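PDB 2W1K: putative sortase from Streptococcus pneumoniae, which probably catalyses the transpeptidation that covalently links pilin subunits into the pneumococcal pilus fibre, as a class C sortase. Local coordinates for residues A[43-48]-A[109-114]; A[52-57]-A[93-98]. All coordinates share one frame; numbering follows the deposited sequence.

Interaction 1. Residues A[43-48]-A[109-114]; sequences DPFLAE and VIAGHR
Phe45 carries its CG anti to the carbonyl carbon (chi1 -56°), and His113 does likewise (chi1 -77°); each torsion sets CG beside its own backbone N, and from there the two rings come alongside each other, running in opposed directions with their planes inclined at 46°. His113 ND1 lies near the plane of the Phe45 ring at its edge, 3.7 Å from Phe45 CE1. The far end of the ring reaches the chain around Ala111 and Gly112: Phe45 CZ is 3.3 Å from Gly112 O and 3.7 Å from Ala111 CB. Pro44 completes the apolar patch, its CB 3.8 Å from Ala111 CB. No hydrogen bond crosses this contact. Residues Asp43 to Leu46 form a type I beta turn, closed by Leu46 N to Asp43 O at 3.3 Å, with a weak bond from Phe45 N to Asp43 OD2 inside it. An Asp-Pro-aromatic turn of this kind matches the lid motif of class C sortases; Asp43 forms a salt bridge with Arg184, and Phe45 also touches Cys175. His113, Cys175 and Arg184 are consistent with the His-Cys-Arg set of the sortase active site, which the turn would cover. Leu87 of helix 84-89 packs on both Phe45 and His113, while strand 168-176 lies beside strand 106-111 and bonds Gly112 through Ile173 and Thr174.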
# COMPACT_ATOMS: atom_id res chain seq x y z
N ASP A 43 -4.63 14.76 -2.81
CA ASP A 43 -4.39 14.45 -1.41
C ASP A 43 -5.39 13.47 -0.84
O ASP A 43 -6.57 13.72 -0.89
CB ASP A 43 -4.39 15.67 -0.51
CG ASP A 43 -3.93 15.30 0.90
OD1 ASP A 43 -2.78 14.79 1.01
OD2 ASP A 43 -4.67 15.48 1.87
N PRO A 44 -4.91 12.33 -0.30
CA PRO A 44 -5.76 11.28 0.28
C PRO A 44 -6.50 11.70 1.55
O PRO A 44 -7.48 11.10 1.91
CB PRO A 44 -4.78 10.15 0.57
CG PRO A 44 -3.48 10.84 0.72
CD PRO A 44 -3.48 11.94 -0.27
N PHE A 45 -6.07 12.76 2.19
CA PHE A 45 -6.69 13.17 3.46
C PHE A 45 -7.41 14.47 3.23
O PHE A 45 -7.69 15.22 4.19
CB PHE A 45 -5.65 13.23 4.62
CG PHE A 45 -4.93 11.93 4.81
CD1 PHE A 45 -5.59 10.86 5.42
CD2 PHE A 45 -3.67 11.70 4.25
CE1 PHE A 45 -4.95 9.60 5.57
CE2 PHE A 45 -3.02 10.43 4.38
CZ PHE A 45 -3.68 9.40 5.03
N LEU A 46 -7.71 14.77 1.98
CA LEU A 46 -8.85 15.58 1.86
C LEU A 46 -10.03 15.29 2.70
O LEU A 46 -10.36 16.14 3.57
CB LEU A 46 -8.82 16.81 1.00
CG LEU A 46 -8.59 17.81 2.22
CD1 LEU A 46 -7.34 17.50 3.08
CD2 LEU A 46 -8.70 19.35 1.95
N ALA A 47 -10.47 14.02 2.62
CA ALA A 47 -11.80 13.75 2.20
C ALA A 47 -11.98 12.30 1.69
O ALA A 47 -11.10 11.42 1.87
CB ALA A 47 -12.07 14.73 1.02
N GLU A 48 -13.14 12.10 1.04
CA GLU A 48 -13.28 11.11 -0.01
C GLU A 48 -12.41 11.48 -1.25
O GLU A 48 -11.36 12.15 -1.14
CB GLU A 48 -14.75 11.01 -0.42
CG GLU A 48 -15.70 10.61 0.70
CD GLU A 48 -16.07 9.11 0.64
OE1 GLU A 48 -16.46 8.64 -0.44
OE2 GLU A 48 -15.99 8.38 1.66
N VAL A 109 1.96 4.42 -3.77
CA VAL A 109 1.70 5.21 -2.48
C VAL A 109 0.45 4.63 -1.85
O VAL A 109 -0.57 4.50 -2.53
CB VAL A 109 1.54 6.75 -2.70
CG1 VAL A 109 1.43 7.43 -1.34
CG2 VAL A 109 2.86 7.35 -3.34
N ILE A 110 0.56 4.22 -0.59
CA ILE A 110 -0.56 3.60 0.18
C ILE A 110 -0.82 4.62 1.35
O ILE A 110 0.13 4.99 2.10
CB ILE A 110 -0.18 2.24 0.80
CG1 ILE A 110 0.27 1.09 -0.21
CG2 ILE A 110 -1.29 1.66 1.73
CD1 ILE A 110 -0.52 0.94 -1.34
N ALA A 111 -2.08 5.00 1.56
CA ALA A 111 -2.36 5.92 2.64
C ALA A 111 -2.97 5.21 3.87
O ALA A 111 -3.56 4.11 3.77
CB ALA A 111 -3.27 7.08 2.13
N GLY A 112 -2.80 5.80 5.05
CA GLY A 112 -3.61 5.34 6.16
C GLY A 112 -3.74 6.37 7.23
O GLY A 112 -2.83 7.24 7.39
N HIS A 113 -4.85 6.27 8.00
CA HIS A 113 -5.09 7.21 9.13
C HIS A 113 -4.13 7.20 10.28
O HIS A 113 -3.50 6.16 10.60
CB HIS A 113 -6.48 7.03 9.66
CG HIS A 113 -7.51 7.65 8.80
ND1 HIS A 113 -7.37 8.94 8.31
CD2 HIS A 113 -8.75 7.22 8.45
CE1 HIS A 113 -8.49 9.27 7.67
NE2 HIS A 113 -9.35 8.25 7.77
N ARG A 114 -3.99 8.37 10.89
CA ARG A 114 -3.03 8.57 12.00
C ARG A 114 -3.70 8.32 13.37
O ARG A 114 -3.08 7.75 14.30
CB ARG A 114 -2.51 10.00 12.00
CG ARG A 114 -1.30 10.14 12.91
CD ARG A 114 -0.19 9.32 12.29
NE ARG A 114 1.08 9.33 13.04
CZ ARG A 114 2.05 10.27 12.98
NH1 ARG A 114 1.95 11.43 12.27
NH2 ARG A 114 3.13 10.05 13.74

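Interaction 2. Residues A[52-57]-A[93-98]; sequences VNYQVS and HVDGTP
The Tyr54 ring carries Asp95 OD1 over one face, 4.0 Å above its plane and offset toward the rim, with His93 ND1 in the plane at its edge. The His93 ring in turn has Tyr54 OH and Thr97 O at its edge; the two rings approach at their edges, planes 72° apart. In the sortase beta fold this contact joins the long segment ahead of strand 65-69 to His93, at the end of strand 91-93, and to Asp95 in the type II beta turn Val94 to Thr97 that follows. The central link is a hydrogen bond of 2.8 Å between Tyr54 OH and His93 ND1. Across the imidazole from ND1, NE2 donates weak, bent bonds to Thr97 O and Pro98 O within its own segment. The Asp95 carboxylate is turned 62° from the plane of the Tyr54 ring. It also meets Val52 tip to tip: Val52 CG1, anti to its backbone N, presses against Asp95 OD1 at 3.3 Å. A polar partner of that oxygen, Tyr31 OH on helix 18-34, bonds Asp95 OD1 and also Gly96 N, while the Tyr31 ring meets that of Tyr54 with nearly parallel planes. Gly96, with positive phi, takes the third position of the turn. Within the turn Val94 O accepts twice, from Thr97 N at 3.1 Å and from Thr97 OG1 at 2.8 Å, the hydroxyl lying in the carbonyl plane.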
# COMPACT_ATOMS: atom_id res chain seq x y z
N VAL A 52 -12.92 7.65 -8.99
CA VAL A 52 -11.92 6.74 -9.45
C VAL A 52 -12.48 5.50 -10.11
O VAL A 52 -13.44 4.93 -9.67
CB VAL A 52 -10.90 6.38 -8.33
CG1 VAL A 52 -9.72 5.60 -8.94
CG2 VAL A 52 -10.33 7.64 -7.65
N ASN A 53 -11.87 5.06 -11.19
CA ASN A 53 -12.23 3.74 -11.71
C ASN A 53 -10.97 3.01 -12.05
O ASN A 53 -10.41 3.18 -13.12
CB ASN A 53 -13.13 3.83 -12.96
CG ASN A 53 -13.05 5.21 -13.68
OD1 ASN A 53 -14.04 6.03 -13.69
ND2 ASN A 53 -11.87 5.47 -14.33
N TYR A 54 -10.51 2.20 -11.11
CA TYR A 54 -9.32 1.42 -11.34
C TYR A 54 -9.52 0.37 -12.41
O TYR A 54 -8.57 0.06 -13.11
CB TYR A 54 -8.88 0.74 -10.05
CG TYR A 54 -8.15 1.62 -9.08
CD1 TYR A 54 -8.85 2.53 -8.29
CD2 TYR A 54 -6.73 1.50 -8.88
CE1 TYR A 54 -8.20 3.31 -7.33
CE2 TYR A 54 -6.09 2.27 -7.94
CZ TYR A 54 -6.80 3.18 -7.17
OH TYR A 54 -6.17 3.96 -6.19
N GLN A 55 -10.71 -0.21 -12.51
CA GLN A 55 -10.96 -1.33 -13.46
C GLN A 55 -9.94 -2.46 -13.22
O GLN A 55 -9.33 -3.02 -14.17
CB GLN A 55 -10.91 -0.88 -14.94
CG GLN A 55 -11.77 0.29 -15.18
CD GLN A 55 -11.93 0.68 -16.65
OE1 GLN A 55 -10.98 0.66 -17.44
NE2 GLN A 55 -13.17 1.11 -17.02
N VAL A 56 -9.65 -2.74 -11.98
CA VAL A 56 -8.73 -3.85 -11.68
C VAL A 56 -9.66 -5.05 -11.23
O VAL A 56 -9.54 -6.19 -11.69
CB VAL A 56 -7.65 -3.43 -10.58
CG1 VAL A 56 -6.99 -4.64 -9.92
CG2 VAL A 56 -6.66 -2.32 -11.14
N SER A 57 -10.67 -4.73 -10.43
CA SER A 57 -11.61 -5.78 -9.98
C SER A 57 -13.05 -5.43 -10.42
O SER A 57 -13.36 -4.23 -10.56
CB SER A 57 -11.59 -5.85 -8.42
OG SER A 57 -12.49 -6.93 -8.06
N HIS A 93 -4.66 2.36 -1.49
CA HIS A 93 -3.73 2.81 -2.49
C HIS A 93 -4.20 4.17 -3.02
O HIS A 93 -5.42 4.42 -3.14
CB HIS A 93 -3.65 1.77 -3.62
CG HIS A 93 -2.96 2.28 -4.82
ND1 HIS A 93 -3.64 2.92 -5.85
CD2 HIS A 93 -1.64 2.29 -5.17
CE1 HIS A 93 -2.77 3.32 -6.75
NE2 HIS A 93 -1.56 2.96 -6.37
N VAL A 94 -3.25 5.08 -3.25
CA VAL A 94 -3.49 6.45 -3.78
C VAL A 94 -3.55 6.48 -5.31
O VAL A 94 -2.56 6.26 -6.01
CB VAL A 94 -2.44 7.42 -3.20
CG1 VAL A 94 -2.63 8.88 -3.76
CG2 VAL A 94 -2.67 7.46 -1.60
N ASP A 95 -4.75 6.69 -5.83
CA ASP A 95 -4.96 6.79 -7.27
C ASP A 95 -4.00 7.80 -7.88
O ASP A 95 -3.82 8.93 -7.36
CB ASP A 95 -6.39 7.19 -7.54
CG ASP A 95 -6.73 7.21 -9.07
OD1 ASP A 95 -6.58 6.19 -9.78
OD2 ASP A 95 -7.11 8.26 -9.60
N GLY A 96 -3.41 7.41 -9.02
CA GLY A 96 -2.60 8.28 -9.81
C GLY A 96 -1.14 7.90 -9.45
O GLY A 96 -0.17 8.45 -10.00
N THR A 97 -0.95 7.00 -8.50
CA THR A 97 0.40 6.36 -8.30
C THR A 97 0.28 4.89 -8.75
O THR A 97 -0.80 4.27 -8.66
CB THR A 97 0.93 6.46 -6.87
OG1 THR A 97 0.18 5.57 -6.02
CG2 THR A 97 0.82 7.97 -6.40
N PRO A 98 1.39 4.32 -9.25
CA PRO A 98 1.33 2.95 -9.69
C PRO A 98 0.90 1.98 -8.58
O PRO A 98 1.17 2.16 -7.37
CB PRO A 98 2.76 2.69 -10.26
CG PRO A 98 3.67 3.67 -9.39
CD PRO A 98 2.74 4.93 -9.40

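In the fold
Both contacts are largely buried, and each holds part of the long segment between helix 18-34 and strand 65-69 against the sortase sheet, interaction 2 nested along the chain inside the loop closed by interaction 1. Their centres are 14 Å apart, yet strands 91-93 and 106-111 are neighbours: Val109 O lies 2.8 Å from Val94 N, a probable hydrogen bond, and Ala111 CB packs on Val94 CG2 at 3.8 Å. Interaction 1 lies at the probable active site; its two segments meet without a hydrogen bond, while the turn is also tied by the Asp43 to Arg184 salt bridge. Interaction 2, set between helix 18-34 and the sheet, relies on a polar ring-to-ring bond with an aspartate alongside.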